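Local coordinates for protein alpha-1,4-endofucoidanase (Mariniflexile fucanivorans, PDB 6DLH) that hydrolyses alpha-1,4 linkages within fucoidan as a retaining endo-acting enzyme of glycoside hydrolase family 107, its catalytic domain followed by calcium-binding Ig-like domains, at residues A[59-64]-A[124-129]. Residues are numbered along the deposited sequence; the frame is centred on the assembly and turned at random.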
ATOM      1  N   ASN A  59      -7.807  -7.216  -1.593  1.00 42.32           N
ATOM      2  CA  ASN A  59      -6.622  -7.158  -2.440  1.00 42.16           C
ATOM      3  C   ASN A  59      -5.379  -6.676  -1.684  1.00 40.31           C
ATOM      4  O   ASN A  59      -4.298  -7.198  -1.922  1.00 40.85           O
ATOM      5  CB  ASN A  59      -6.853  -6.339  -3.713  1.00 43.50           C
ATOM      6  CG  ASN A  59      -7.777  -6.998  -4.718  1.00 44.62           C
ATOM      7  OD1 ASN A  59      -7.973  -8.210  -4.702  1.00 44.07           O
ATOM      8  ND2 ASN A  59      -8.329  -6.207  -5.626  1.00 44.21           N
ATOM      9  N   ILE A  60      -5.524  -5.704  -0.772  1.00 39.93           N
ATOM     10  CA  ILE A  60      -4.380  -5.046  -0.147  1.00 39.19           C
ATOM     11  C   ILE A  60      -3.876  -5.830   1.066  1.00 39.68           C
ATOM     12  O   ILE A  60      -2.780  -5.574   1.565  1.00 37.30           O
ATOM     13  CB  ILE A  60      -4.691  -3.572   0.210  1.00 37.05           C
ATOM     14  CG1 ILE A  60      -3.435  -2.770   0.563  1.00 34.84           C
ATOM     15  CG2 ILE A  60      -5.733  -3.480   1.315  1.00 38.60           C
ATOM     16  CD1 ILE A  60      -2.457  -2.604  -0.582  1.00 32.66           C
ATOM     17  N   GLU A  61      -4.685  -6.770   1.559  1.00 41.73           N
ATOM     18  CA  GLU A  61      -4.303  -7.568   2.714  1.00 41.43           C
ATOM     19  C   GLU A  61      -2.986  -8.291   2.433  1.00 38.32           C
ATOM     20  O   GLU A  61      -2.845  -8.960   1.409  1.00 36.50           O
ATOM     21  CB  GLU A  61      -5.427  -8.543   3.059  1.00 43.62           C
ATOM     22  CG  GLU A  61      -6.564  -7.885   3.818  1.00 47.73           C
ATOM     23  CD  GLU A  61      -7.923  -8.552   3.684  1.00 48.04           C
ATOM     24  OE1 GLU A  61      -8.067  -9.457   2.831  1.00 46.72           O
ATOM     25  OE2 GLU A  61      -8.839  -8.142   4.421  1.00 47.72           O
ATOM     26  N   GLY A  62      -2.017  -8.118   3.340  1.00 36.25           N
ATOM     27  CA  GLY A  62      -0.770  -8.868   3.294  1.00 37.69           C
ATOM     28  C   GLY A  62       0.318  -8.223   2.431  1.00 36.80           C
ATOM     29  O   GLY A  62       1.417  -8.761   2.329  1.00 36.54           O
ATOM     30  N   ILE A  63       0.015  -7.072   1.816  1.00 35.57           N
ATOM     31  CA  ILE A  63       0.950  -6.414   0.917  1.00 32.23           C
ATOM     32  C   ILE A  63       1.998  -5.698   1.760  1.00 31.99           C
ATOM     33  O   ILE A  63       1.667  -5.139   2.803  1.00 30.76           O
ATOM     34  CB  ILE A  63       0.213  -5.481  -0.069  1.00 32.65           C
ATOM     35  CG1 ILE A  63      -0.659  -6.281  -1.047  1.00 30.31           C
ATOM     36  CG2 ILE A  63       1.179  -4.539  -0.789  1.00 30.19           C
ATOM     37  CD1 ILE A  63       0.083  -7.337  -1.852  1.00 31.17           C
ATOM     38  N   ARG A  64       3.261  -5.748   1.307  1.00 32.01           N
ATOM     39  CA  ARG A  64       4.381  -5.273   2.109  1.00 32.42           C
ATOM     40  C   ARG A  64       5.303  -4.393   1.262  1.00 30.72           C
ATOM     41  O   ARG A  64       5.434  -4.609   0.064  1.00 30.13           O
ATOM     42  CB  ARG A  64       5.123  -6.470   2.718  1.00 33.14           C
ATOM     43  CG  ARG A  64       4.277  -7.308   3.671  1.00 34.44           C
ATOM     44  CD  ARG A  64       3.925  -6.497   4.904  1.00 34.96           C
ATOM     45  NE  ARG A  64       3.225  -7.233   5.942  1.00 37.05           N
ATOM     46  CZ  ARG A  64       1.926  -7.123   6.196  1.00 39.09           C
ATOM     47  NH1 ARG A  64       1.164  -6.351   5.439  1.00 36.92           N
ATOM     48  NH2 ARG A  64       1.391  -7.785   7.207  1.00 38.59           N
ATOM     49  N   GLU A 124     -10.317  -5.767   9.489  1.00 53.63           N
ATOM     50  CA  GLU A 124      -9.575  -5.457  10.703  1.00 55.89           C
ATOM     51  C   GLU A 124      -8.978  -6.723  11.318  1.00 58.16           C
ATOM     52  O   GLU A 124      -7.977  -6.656  12.030  1.00 60.49           O
ATOM     53  CB  GLU A 124     -10.493  -4.753  11.706  1.00 60.68           C
ATOM     54  CG  GLU A 124      -9.858  -3.544  12.372  1.00 65.64           C
ATOM     55  CD  GLU A 124      -8.816  -3.825  13.441  1.00 67.99           C
ATOM     56  OE1 GLU A 124      -8.893  -4.891  14.075  1.00 71.96           O
ATOM     57  OE2 GLU A 124      -7.935  -2.968  13.646  1.00 69.41           O
ATOM     58  N   SER A 125      -9.592  -7.878  11.042  1.00 56.44           N
ATOM     59  CA  SER A 125      -9.179  -9.121  11.676  1.00 56.88           C
ATOM     60  C   SER A 125      -8.072  -9.805  10.871  1.00 55.06           C
ATOM     61  O   SER A 125      -7.486 -10.785  11.328  1.00 51.41           O
ATOM     62  CB  SER A 125     -10.367 -10.035  11.917  1.00 54.06           C
ATOM     63  OG  SER A 125     -10.982 -10.413  10.692  1.00 48.86           O
ATOM     64  N   VAL A 126      -7.780  -9.267   9.680  1.00 53.18           N
ATOM     65  CA  VAL A 126      -6.848  -9.891   8.754  1.00 50.71           C
ATOM     66  C   VAL A 126      -5.512  -9.149   8.766  1.00 50.70           C
ATOM     67  O   VAL A 126      -4.489  -9.737   9.105  1.00 52.17           O
ATOM     68  CB  VAL A 126      -7.440 -10.000   7.337  1.00 49.45           C
ATOM     69  CG1 VAL A 126      -6.466 -10.650   6.365  1.00 50.58           C
ATOM     70  CG2 VAL A 126      -8.766 -10.739   7.344  1.00 47.92           C
ATOM     71  N   ASP A 127      -5.524  -7.858   8.407  1.00 48.52           N
ATOM     72  CA  ASP A 127      -4.270  -7.140   8.222  1.00 44.95           C
ATOM     73  C   ASP A 127      -4.467  -5.626   8.285  1.00 44.01           C
ATOM     74  O   ASP A 127      -5.464  -5.099   7.788  1.00 45.51           O
ATOM     75  CB  ASP A 127      -3.627  -7.528   6.887  1.00 42.22           C
ATOM     76  CG  ASP A 127      -2.162  -7.151   6.781  1.00 41.23           C
ATOM     77  OD1 ASP A 127      -1.460  -7.220   7.812  1.00 41.49           O
ATOM     78  OD2 ASP A 127      -1.737  -6.802   5.668  1.00 39.78           O
ATOM     79  N   ASP A 128      -3.484  -4.944   8.889  1.00 42.61           N
ATOM     80  CA  ASP A 128      -3.285  -3.514   8.705  1.00 41.22           C
ATOM     81  C   ASP A 128      -2.024  -3.280   7.865  1.00 38.11           C
ATOM     82  O   ASP A 128      -0.939  -3.090   8.414  1.00 37.90           O
ATOM     83  CB  ASP A 128      -3.202  -2.769  10.043  1.00 38.01           C
ATOM     84  CG  ASP A 128      -3.144  -1.260   9.869  1.00 39.42           C
ATOM     85  OD1 ASP A 128      -3.126  -0.800   8.703  1.00 40.22           O
ATOM     86  OD2 ASP A 128      -3.126  -0.548  10.891  1.00 37.34           O
ATOM     87  N   PRO A 129      -2.117  -3.277   6.514  1.00 36.56           N
ATOM     88  CA  PRO A 129      -0.947  -3.061   5.655  1.00 35.44           C
ATOM     89  C   PRO A 129      -0.226  -1.732   5.882  1.00 36.68           C
ATOM     90  O   PRO A 129       1.001  -1.681   5.880  1.00 37.82           O
ATOM     91  CB  PRO A 129      -1.512  -3.123   4.231  1.00 35.19           C
ATOM     92  CG  PRO A 129      -2.820  -3.871   4.374  1.00 36.62           C
ATOM     93  CD  PRO A 129      -3.349  -3.498   5.742  1.00 35.15           C
TER
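The CA atoms of E61 and D127 lie 5.5 Å apart where a type II beta turn, I60 to I63, faces the loop leading into helix 129-139. The turn is closed by the backbone bond from I63 N to I60 O and has G62, with positive phi, at its third position. D127 directs its carboxylate at the turn, CG anti to the backbone N (chi1 -164°), and OD2 accepts the amide N of G62 at 2.7 Å from above the carboxylate plane. The same oxygen receives R64 NH1 at 2.9 Å on its syn lone pair, while R64 NH2 reaches D127 OD1 at 3.0 Å in a nearly straight bond (170°). This end-on, two-pronged salt bridge is twisted, with guanidinium and carboxylate planes 34° apart. R64 is bent at chi2, which sets CD off the extended path; NH1 also donates to the carbonyl of I63, from above its plane. An alanine in place of R64 would probably leave the D127 carboxylate without its two-pronged mate and I63 O with W133 NE1 but not the R64 donor. Next to this polar cluster, the P129 ring packs against the turn, its CG 3.3 Å from I60 O and also touching I60 CG1. V126 crosses E61 at about a right angle, its CG1 3.7 Å from E61 CD, while the E61 carboxylate pairs with R123. K553, in strand 550-553, forms a second salt bridge to D127 OD1, and T586 accepts R64 NE. Two loops of the parallel-sheet catalytic domain thus meet an Ig-like domain here. With three donors shared between its two oxygens across the contact and K553 beside it, D127 is likely to stay ionised, tying the turn to the loop before helix 129-139.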